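Local coordinates for FrpC operon protein (Neisseria meningitidis, PDB 5EDF) that binds the iron-regulated RTX protein FrpC and may take part in adhesion, its precise cellular role being unknown, at residues Ala107-Ser111 with Val182-Ile186; Val191-Phe196 with Tyr211-Val215; Glu132-Asp138 with His149-Lys155. All coordinates share one frame. Where two conformers were deposited one is given. Residues are numbered along the deposited sequence.

How the interactions relate
All three contacts reach the same antiparallel sheet. Interactions 1 and 2 meet on the neighbouring strands 178-186 and 189-193, with centres 13 Å apart: Ser-184 OG lies 2.8 Å from Val-191 O, and the same serine packs on His-212 of the helix in interaction 2. Interaction 3 is the hairpin nested inside the chain segment closed by the disulfide of interaction 1. Its centre is 15 Å from both of the others; it reaches interaction 2 where Tyr-133 OH comes within 3.5 Å of His-212 CD2. Interactions 1 and 3 do not touch, their nearest atoms being about 6 Å apart, but the side chains of Leu-110 and Ile-154 each lie about 4 Å from a bound azide.

Interaction 1: residues Ala107-Ser111 with Val182-Ile186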
loop_
_atom_site.group_PDB
_atom_site.type_symbol
_atom_site.label_atom_id
_atom_site.label_comp_id
_atom_site.label_asym_id
_atom_site.label_seq_id
_atom_site.Cartn_x
_atom_site.Cartn_y
_atom_site.Cartn_z
ATOM N N ALA A 107 16.466 6.164 -4.635
ATOM C CA ALA A 107 16.330 7.544 -4.249
ATOM C C ALA A 107 14.915 8.009 -4.579
ATOM O O ALA A 107 14.356 7.635 -5.602
ATOM C CB ALA A 107 17.399 8.414 -4.972
ATOM N N CYS A 108 14.372 8.826 -3.688
ATOM C CA CYS A 108 13.037 9.373 -3.843
ATOM C C CYS A 108 12.995 10.275 -5.056
ATOM O O CYS A 108 13.966 11.000 -5.329
ATOM C CB CYS A 108 12.653 10.162 -2.611
ATOM S SG CYS A 108 10.895 10.501 -2.568
ATOM N N SER A 109 11.927 10.173 -5.837
ATOM C CA SER A 109 11.766 11.099 -6.964
ATOM C C SER A 109 10.400 11.783 -6.942
ATOM O O SER A 109 9.935 12.306 -7.962
ATOM C CB SER A 109 12.058 10.406 -8.300
ATOM O OG SER A 109 11.228 9.293 -8.530
ATOM N N LEU A 110 9.767 11.800 -5.773
ATOM C CA LEU A 110 8.600 12.632 -5.577
ATOM C C LEU A 110 9.053 14.088 -5.629
ATOM O O LEU A 110 10.021 14.460 -4.982
ATOM C CB LEU A 110 7.925 12.333 -4.239
ATOM C CG LEU A 110 7.389 10.893 -4.089
ATOM C CD1 LEU A 110 6.702 10.818 -2.737
ATOM C CD2 LEU A 110 6.466 10.463 -5.196
ATOM N N SER A 111 8.332 14.880 -6.418
ATOM C CA SER A 111 8.592 16.310 -6.563
ATOM C C SER A 111 8.337 17.092 -5.283
ATOM O O SER A 111 7.231 17.021 -4.733
ATOM C CB SER A 111 7.676 16.861 -7.644
ATOM O OG SER A 111 8.024 18.204 -7.914
ATOM N N VAL A 182 -1.078 5.668 -3.864
ATOM C CA VAL A 182 -0.128 6.268 -2.960
ATOM C C VAL A 182 1.278 6.014 -3.495
ATOM O O VAL A 182 1.678 4.858 -3.749
ATOM C CB VAL A 182 -0.224 5.701 -1.549
ATOM C CG1 VAL A 182 0.785 6.396 -0.651
ATOM C CG2 VAL A 182 -1.650 5.852 -0.996
ATOM N N GLY A 183 2.041 7.086 -3.654
ATOM C CA GLY A 183 3.483 7.026 -3.834
ATOM C C GLY A 183 4.176 7.583 -2.641
ATOM O O GLY A 183 3.780 8.645 -2.187
ATOM N N SER A 184 5.203 6.948 -2.128
ATOM C CA SER A 184 5.889 7.428 -0.957
ATOM C C SER A 184 7.333 7.026 -0.937
ATOM O O SER A 184 7.747 6.102 -1.685
ATOM C CB SER A 184 5.175 6.937 0.300
ATOM O OG SER A 184 5.315 5.523 0.464
ATOM N N CYS A 185 8.089 7.663 -0.062
ATOM C CA CYS A 185 9.491 7.339 0.188
ATOM C C CYS A 185 9.650 7.244 1.687
ATOM O O CYS A 185 9.270 8.170 2.398
ATOM C CB CYS A 185 10.412 8.416 -0.388
ATOM S SG CYS A 185 10.122 8.625 -2.193
ATOM N N ILE A 186 10.108 6.076 2.147
ATOM C CA ILE A 186 10.200 5.754 3.569
ATOM C C ILE A 186 11.597 5.211 3.813
ATOM O O ILE A 186 11.930 4.118 3.356
ATOM C CB ILE A 186 9.138 4.711 3.974
ATOM C CG1 ILE A 186 7.745 5.244 3.701
ATOM C CG2 ILE A 186 9.318 4.290 5.457
ATOM C CD1 ILE A 186 6.607 4.256 3.799
#
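A disulfide pins the irregular segment 107-111 to the strand 182-186, so the link between strand 98-105 and helix 114-120 is tied across the sheet to a residue far along the chain. The covalent part is simple: Cys-108 SG and Cys-185 SG are 2.1 Å apart, with chi3 of 78°, a right-handed bridge. Cys-108 takes the t rotamer and Cys-185 the m rotamer, and both CA-to-CB bonds point toward the opposite segment; the two CA atoms are 5.7 Å apart. Pro-160 packs beside both cysteines.

The rest of the contact is apolar. Leu-110, two residues beyond the bridge, also points toward the strand. In its m,t rotamer it brings CG to 4.0 Å from Cys-185 SG, while CD1 lies 3.7 Å from Gly-183 O and 3.9 Å from Ser-184 CA. The leucine thus lies against the strand backbone alongside the sulfur. It touches Ile-162 as well, and with Ser-111, Met-114 and Ile-162 it lines the pocket that holds the azide, a small ion probably from the crystallisation liquor.

Backbone pairing plays no part between these segments, and only 176 Å² is buried. The strand's own hydrogen bonds run to its sheet neighbours, Gly-183 with Ile-162 and Cys-185 with Pro-160, Val-182 with Tyr-193 and Ser-184 with Val-191. Alternation along the strand does the sorting: Cys-185 turns to the loop, whereas Val-182, Ser-184 and Ile-186 serve the face covered by helix 205-224. On that face the Ser-184 hydroxyl, OG, hydrogen-bonds Val-191 O.

Interaction 2: residues Val191-Phe196 with Tyr211-Val215; sequences VQYYPF and YHQQV
Helix 211-215 packs over segment 191-196 where helix 205-224 lies against one face of the antiparallel sheet, near the middle of the chain. Keep the backbone extended from Val-191 through Pro-195 (-83/169°), then turn into a left-handed helical conformation at Phe-196 (54/42°). Lay the helix, with regular alpha angles and a Val-215 N to Tyr-211 O bond of 3.0 Å, across strand 191-193 at 138° between N-to-C directions, the axes 11.2 Å apart at closest approach. Val-191 then sits near Val-215 (CA-CA 8.7 Å), and Pro-195 near Tyr-211 (CA-CA 7.9 Å).

Side chains fill the gap. Tyr-211, in the t rotamer, drops its ring among Tyr-193, Pro-195 and Phe-196. Pro-195 CB sits over one face of that ring in a CH-pi contact, 3.6 Å from its centroid. Phe-196 (m) lies oblique to it, with Tyr-211 CD1 over one face of the phenyl ring, 3.5 Å from Phe-196 CE2. Tyr-193 meets it rim to rim, CE1 to Tyr-211 CE2 at 3.5 Å. Tyr-193, in the p rotamer, points its ring at the helix, so that its OH ends between His-212 and Val-215, 3.7 Å from Val-215 CG2. Val-191 CG1 closes the far end against Val-215 CG1 at 3.8 Å.

Tyr-193, Phe-196, Tyr-211 and His-212 form an aromatic cluster. Both tyrosine hydroxyls have partners: Tyr-193 OH shares a 2.6 Å hydrogen bond, which either could donate, with ND1 of His-212 (t), and Tyr-211 OH bonds Asp-99 OD2, which also accepts from Phe-196 N. A buried, largely aromatic contact thus carries specific polar pairings alongside close packing.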
loop_
_atom_site.group_PDB
_atom_site.type_symbol
_atom_site.label_atom_id
_atom_site.label_comp_id
_atom_site.label_asym_id
_atom_site.label_seq_id
_atom_site.Cartn_x
_atom_site.Cartn_y
_atom_site.Cartn_z
ATOM N N VAL A 191 7.792 3.176 -1.721
ATOM C CA VAL A 191 6.678 2.340 -1.294
ATOM C C VAL A 191 5.463 2.831 -2.060
ATOM O O VAL A 191 5.040 3.991 -1.893
ATOM C CB VAL A 191 6.511 2.430 0.216
ATOM C CG1 VAL A 191 5.344 1.616 0.667
ATOM C CG2 VAL A 191 7.819 1.967 0.898
ATOM N N GLN A 192 4.945 1.999 -2.954
ATOM C CA GLN A 192 3.926 2.404 -3.923
ATOM C C GLN A 192 2.811 1.391 -3.880
ATOM O O GLN A 192 3.052 0.173 -3.947
ATOM C CB GLN A 192 4.532 2.501 -5.310
ATOM C CG GLN A 192 5.641 3.538 -5.413
ATOM C CD GLN A 192 6.377 3.579 -6.715
ATOM O OE1 GLN A 192 6.076 2.853 -7.644
ATOM N NE2 GLN A 192 7.396 4.437 -6.767
ATOM N N TYR A 193 1.567 1.862 -3.821
ATOM C CA TYR A 193 0.454 0.942 -3.658
ATOM C C TYR A 193 -0.867 1.593 -4.019
ATOM O O TYR A 193 -0.994 2.808 -4.008
ATOM C CB TYR A 193 0.436 0.413 -2.227
ATOM C CG TYR A 193 0.296 1.421 -1.112
ATOM C CD1 TYR A 193 -0.933 1.665 -0.525
ATOM C CD2 TYR A 193 1.395 2.109 -0.619
ATOM C CE1 TYR A 193 -1.065 2.585 0.509
ATOM C CE2 TYR A 193 1.282 3.014 0.415
ATOM C CZ TYR A 193 0.049 3.264 0.975
ATOM O OH TYR A 193 -0.152 4.138 2.024
ATOM N N TYR A 194 -1.856 0.764 -4.268
ATOM C CA TYR A 194 -3.261 1.097 -4.463
ATOM C C TYR A 194 -4.026 0.508 -3.277
ATOM O O TYR A 194 -4.311 -0.699 -3.253
ATOM C CB TYR A 194 -3.789 0.518 -5.775
ATOM C CG TYR A 194 -3.170 1.061 -7.024
ATOM C CD1 TYR A 194 -3.397 2.343 -7.444
ATOM C CD2 TYR A 194 -2.342 0.265 -7.833
ATOM C CE1 TYR A 194 -2.814 2.865 -8.585
ATOM C CE2 TYR A 194 -1.758 0.766 -8.991
ATOM C CZ TYR A 194 -1.992 2.060 -9.373
ATOM O OH TYR A 194 -1.418 2.571 -10.541
ATOM N N PRO A 195 -4.292 1.317 -2.252
ATOM C CA PRO A 195 -4.984 0.795 -1.091
ATOM C C PRO A 195 -6.498 0.738 -1.243
ATOM O O PRO A 195 -7.071 1.351 -2.151
ATOM C CB PRO A 195 -4.644 1.809 -0.007
ATOM C CG PRO A 195 -4.604 3.091 -0.775
ATOM C CD PRO A 195 -3.991 2.749 -2.105
ATOM N N PHE A 196 -7.150 0.066 -0.301
ATOM C CA PHE A 196 -8.604 0.038 -0.269
ATOM C C PHE A 196 -9.199 -0.435 -1.603
ATOM O O PHE A 196 -10.188 0.125 -2.092
ATOM C CB PHE A 196 -9.151 1.429 0.089
ATOM C CG PHE A 196 -8.819 1.928 1.461
ATOM C CD1 PHE A 196 -9.416 1.362 2.560
ATOM C CD2 PHE A 196 -7.992 3.055 1.649
ATOM C CE1 PHE A 196 -9.214 1.879 3.827
ATOM C CE2 PHE A 196 -7.783 3.561 2.921
ATOM C CZ PHE A 196 -8.387 2.984 3.987
ATOM N N TYR A 211 -4.270 5.002 6.820
ATOM C CA TYR A 211 -3.723 3.823 6.132
ATOM C C TYR A 211 -2.242 4.049 5.896
ATOM O O TYR A 211 -1.427 3.149 6.193
ATOM C CB TYR A 211 -4.519 3.597 4.841
ATOM C CG TYR A 211 -4.243 2.283 4.117
ATOM C CD1 TYR A 211 -5.241 1.363 3.928
ATOM C CD2 TYR A 211 -2.975 1.995 3.620
ATOM C CE1 TYR A 211 -5.007 0.176 3.251
ATOM C CE2 TYR A 211 -2.735 0.812 2.962
ATOM C CZ TYR A 211 -3.746 -0.108 2.778
ATOM O OH TYR A 211 -3.420 -1.287 2.101
ATOM N N HIS A 212 -1.882 5.202 5.354
ATOM C CA HIS A 212 -0.484 5.436 5.061
ATOM C C HIS A 212 0.388 5.449 6.297
ATOM O O HIS A 212 1.499 4.917 6.262
ATOM C CB HIS A 212 -0.264 6.692 4.225
ATOM C CG HIS A 212 1.128 6.778 3.743
ATOM N ND1 HIS A 212 1.680 5.784 2.950
ATOM C CD2 HIS A 212 2.114 7.670 3.977
ATOM C CE1 HIS A 212 2.950 6.053 2.751
ATOM N NE2 HIS A 212 3.241 7.204 3.349
ATOM N N GLN A 213 -0.113 5.991 7.403
ATOM C CA GLN A 213 0.644 5.962 8.641
ATOM C C GLN A 213 0.906 4.516 9.061
ATOM O O GLN A 213 1.986 4.189 9.568
ATOM C CB GLN A 213 -0.101 6.723 9.753
ATOM C CG GLN A 213 -0.127 8.208 9.539
ATOM C CD GLN A 213 -1.045 8.958 10.508
ATOM O OE1 GLN A 213 -2.005 8.409 11.035
ATOM N NE2 GLN A 213 -0.775 10.226 10.683
ATOM N N GLN A 214 -0.079 3.636 8.878
ATOM C CA GLN A 214 0.114 2.227 9.184
ATOM C C GLN A 214 1.170 1.590 8.271
ATOM O O GLN A 214 1.985 0.823 8.721
ATOM C CB GLN A 214 -1.212 1.476 9.108
ATOM C CG GLN A 214 -2.195 1.939 10.198
ATOM C CD GLN A 214 -3.609 1.521 9.890
ATOM O OE1 GLN A 214 -3.833 0.508 9.229
ATOM N NE2 GLN A 214 -4.573 2.299 10.348
ATOM N N VAL A 215 1.179 1.969 6.992
ATOM C CA VAL A 215 2.166 1.461 6.040
ATOM C C VAL A 215 3.562 1.934 6.445
ATOM O O VAL A 215 4.505 1.148 6.419
ATOM C CB VAL A 215 1.838 1.871 4.610
ATOM C CG1 VAL A 215 2.976 1.493 3.687
ATOM C CG2 VAL A 215 0.554 1.220 4.173
#

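Interaction 3: residues Glu132-Asp138 with His149-Lys155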
loop_
_atom_site.group_PDB
_atom_site.type_symbol
_atom_site.label_atom_id
_atom_site.label_comp_id
_atom_site.label_asym_id
_atom_site.label_seq_id
_atom_site.Cartn_x
_atom_site.Cartn_y
_atom_site.Cartn_z
ATOM N N GLU A 132 0.947 18.617 8.456
ATOM C CA GLU A 132 2.024 18.115 7.588
ATOM C C GLU A 132 1.595 17.607 6.212
ATOM O O GLU A 132 2.449 17.340 5.382
ATOM C CB GLU A 132 2.820 17.030 8.330
ATOM C CG GLU A 132 2.194 15.617 8.459
ATOM C CD GLU A 132 1.134 15.436 9.563
ATOM O OE1 GLU A 132 0.692 16.421 10.195
ATOM O OE2 GLU A 132 0.715 14.269 9.778
ATOM N N TYR A 133 0.295 17.453 5.987
ATOM C CA TYR A 133 -0.214 17.207 4.669
ATOM C C TYR A 133 -0.844 18.451 4.107
ATOM O O TYR A 133 -1.626 19.121 4.790
ATOM C CB TYR A 133 -1.282 16.106 4.664
ATOM C CG TYR A 133 -0.762 14.692 4.722
ATOM C CD1 TYR A 133 -0.630 13.934 3.570
ATOM C CD2 TYR A 133 -0.412 14.098 5.928
ATOM C CE1 TYR A 133 -0.159 12.656 3.615
ATOM C CE2 TYR A 133 0.071 12.814 5.974
ATOM C CZ TYR A 133 0.197 12.093 4.805
ATOM O OH TYR A 133 0.675 10.779 4.852
ATOM N N GLU A 134 -0.519 18.764 2.867
ATOM C CA GLU A 134 -1.249 19.766 2.093
ATOM C C GLU A 134 -2.355 19.043 1.359
ATOM O O GLU A 134 -2.109 17.958 0.780
ATOM C CB GLU A 134 -0.324 20.461 1.081
ATOM C CG GLU A 134 0.621 21.477 1.738
ATOM C CD GLU A 134 1.554 22.160 0.748
ATOM O OE1 GLU A 134 1.410 21.929 -0.466
ATOM O OE2 GLU A 134 2.440 22.928 1.181
ATOM N N ALA A 135 -3.558 19.570 1.364
ATOM C CA ALA A 135 -4.711 18.999 0.706
ATOM C C ALA A 135 -5.103 19.823 -0.487
ATOM O O ALA A 135 -5.056 21.066 -0.449
ATOM C CB ALA A 135 -5.885 18.869 1.657
ATOM N N TYR A 136 -5.489 19.132 -1.558
ATOM C CA TYR A 136 -5.915 19.760 -2.812
ATOM C C TYR A 136 -7.133 19.069 -3.373
ATOM O O TYR A 136 -7.315 17.841 -3.203
ATOM C CB TYR A 136 -4.824 19.712 -3.881
ATOM C CG TYR A 136 -3.516 20.371 -3.510
ATOM C CD1 TYR A 136 -3.227 21.673 -3.901
ATOM C CD2 TYR A 136 -2.598 19.730 -2.683
ATOM C CE1 TYR A 136 -2.042 22.312 -3.483
ATOM C CE2 TYR A 136 -1.412 20.352 -2.295
ATOM C CZ TYR A 136 -1.132 21.636 -2.702
ATOM O OH TYR A 136 0.033 22.283 -2.315
ATOM N N GLU A 137 -7.950 19.835 -4.081
ATOM C CA GLU A 137 -9.174 19.326 -4.656
ATOM C C GLU A 137 -9.230 19.797 -6.096
ATOM O O GLU A 137 -9.101 21.003 -6.368
ATOM C CB GLU A 137 -10.408 19.797 -3.879
ATOM C CG GLU A 137 -11.699 19.160 -4.351
ATOM C CD GLU A 137 -12.891 19.532 -3.460
ATOM O OE1 GLU A 137 -12.759 20.455 -2.640
ATOM O OE2 GLU A 137 -13.954 18.912 -3.600
ATOM N N ASP A 138 -9.412 18.848 -7.011
ATOM C CA ASP A 138 -9.537 19.149 -8.420
ATOM C C ASP A 138 -11.023 19.064 -8.737
ATOM O O ASP A 138 -11.619 17.983 -8.687
ATOM C CB ASP A 138 -8.741 18.150 -9.241
ATOM C CG ASP A 138 -8.699 18.486 -10.701
ATOM O OD1 ASP A 138 -9.350 19.452 -11.173
ATOM O OD2 ASP A 138 -7.951 17.770 -11.422
ATOM N N HIS A 149 -13.627 14.542 -10.326
ATOM C CA HIS A 149 -13.393 15.002 -8.982
ATOM C C HIS A 149 -12.219 14.217 -8.398
ATOM O O HIS A 149 -12.324 13.008 -8.255
ATOM C CB HIS A 149 -14.638 14.750 -8.120
ATOM C CG HIS A 149 -14.690 15.574 -6.876
ATOM N ND1 HIS A 149 -15.647 15.381 -5.902
ATOM C CD2 HIS A 149 -13.939 16.620 -6.462
ATOM C CE1 HIS A 149 -15.474 16.268 -4.938
ATOM N NE2 HIS A 149 -14.441 17.029 -5.251
ATOM N N GLU A 150 -11.149 14.908 -8.059
ATOM C CA GLU A 150 -9.938 14.245 -7.564
ATOM C C GLU A 150 -9.397 15.033 -6.396
ATOM O O GLU A 150 -9.591 16.262 -6.303
ATOM C CB GLU A 150 -8.906 14.091 -8.672
ATOM C CG GLU A 150 -9.594 13.737 -9.995
ATOM C CD GLU A 150 -8.746 12.990 -10.988
ATOM O OE1 GLU A 150 -7.534 13.267 -11.061
ATOM O OE2 GLU A 150 -9.325 12.142 -11.711
ATOM N N PHE A 151 -8.797 14.331 -5.462
ATOM C CA PHE A 151 -8.176 14.887 -4.272
ATOM C C PHE A 151 -6.723 14.453 -4.189
ATOM O O PHE A 151 -6.381 13.312 -4.576
ATOM C CB PHE A 151 -8.864 14.343 -3.017
ATOM C CG PHE A 151 -10.286 14.714 -2.890
ATOM C CD1 PHE A 151 -10.630 15.888 -2.242
ATOM C CD2 PHE A 151 -11.278 13.932 -3.420
ATOM C CE1 PHE A 151 -11.954 16.276 -2.101
ATOM C CE2 PHE A 151 -12.630 14.308 -3.296
ATOM C CZ PHE A 151 -12.962 15.486 -2.621
ATOM N N TYR A 152 -5.862 15.311 -3.673
ATOM C CA TYR A 152 -4.479 15.028 -3.401
ATOM C C TYR A 152 -4.177 15.380 -1.984
ATOM O O TYR A 152 -4.610 16.440 -1.522
ATOM C CB TYR A 152 -3.545 15.841 -4.315
ATOM C CG TYR A 152 -3.707 15.589 -5.789
ATOM C CD1 TYR A 152 -2.888 14.705 -6.473
ATOM C CD2 TYR A 152 -4.713 16.233 -6.516
ATOM C CE1 TYR A 152 -3.054 14.489 -7.833
ATOM C CE2 TYR A 152 -4.882 16.010 -7.876
ATOM C CZ TYR A 152 -4.050 15.143 -8.538
ATOM O OH TYR A 152 -4.184 14.951 -9.875
ATOM N N TYR A 153 -3.421 14.544 -1.302
ATOM C CA TYR A 153 -2.865 14.801 0.005
ATOM C C TYR A 153 -1.367 14.585 -0.080
ATOM O O TYR A 153 -0.918 13.466 -0.338
ATOM C CB TYR A 153 -3.532 13.950 1.066
ATOM C CG TYR A 153 -5.049 14.041 1.018
ATOM C CD1 TYR A 153 -5.704 15.140 1.520
ATOM C CD2 TYR A 153 -5.817 13.036 0.467
ATOM C CE1 TYR A 153 -7.104 15.250 1.447
ATOM C CE2 TYR A 153 -7.187 13.129 0.400
ATOM C CZ TYR A 153 -7.829 14.238 0.903
ATOM O OH TYR A 153 -9.210 14.316 0.865
ATOM N N ILE A 154 -0.578 15.617 0.163
ATOM C CA ILE A 154 0.858 15.607 -0.053
ATOM C C ILE A 154 1.584 15.885 1.251
ATOM O O ILE A 154 1.371 16.913 1.876
ATOM C CB ILE A 154 1.279 16.654 -1.114
ATOM C CG1 ILE A 154 0.564 16.369 -2.422
ATOM C CG2 ILE A 154 2.788 16.669 -1.283
ATOM C CD1 ILE A 154 0.876 17.318 -3.543
ATOM N N LYS A 155 2.482 14.989 1.638
ATOM C CA LYS A 155 3.350 15.116 2.810
ATOM C C LYS A 155 4.776 15.357 2.330
ATOM O O LYS A 155 5.201 14.706 1.415
ATOM C CB LYS A 155 3.263 13.771 3.583
ATOM C CG LYS A 155 4.148 13.541 4.817
ATOM C CD LYS A 155 3.940 12.079 5.284
ATOM C CE LYS A 155 4.519 11.778 6.627
ATOM N NZ LYS A 155 5.809 11.164 6.431
HETATM O O HOH W 1 -6.406 15.664 -11.042
#
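Two acids face each other across this hairpin with a water between them: Asp-138 OD2 and Glu-150 OE1, 4.5 Å apart, each accept a hydrogen bond of 2.6 Å from it, and Tyr-152 OH donates to it at 2.6 Å. Arg-140 and Arg-166 form salt bridges to Asp-138 and Glu-150 respectively. The strands themselves run antiparallel, with hydrogen-bonded pairs Glu-134/Ile-154, Tyr-136/Tyr-152 and Asp-138/Glu-150; Asp-138 N to Glu-150 O is 2.7 Å. At the end next to the connecting loop His-149 NE2 donates to Glu-137 OE2 at 2.6 Å, a His-carboxylate hydrogen bond. Lys-155 CB lies over the Tyr-133 ring, 3.8 Å from its centroid. Within one strand, Tyr-136 OH donates to Glu-134 OE1 at a very short 2.3 Å in the conformer given here.

Strands 124-126 and 161-167 flank the hairpin in the sheet. Helix 114-120 covers the face of Tyr-136, Tyr-152 and Ile-154, and helix 205-224 that of Tyr-133 and Tyr-153.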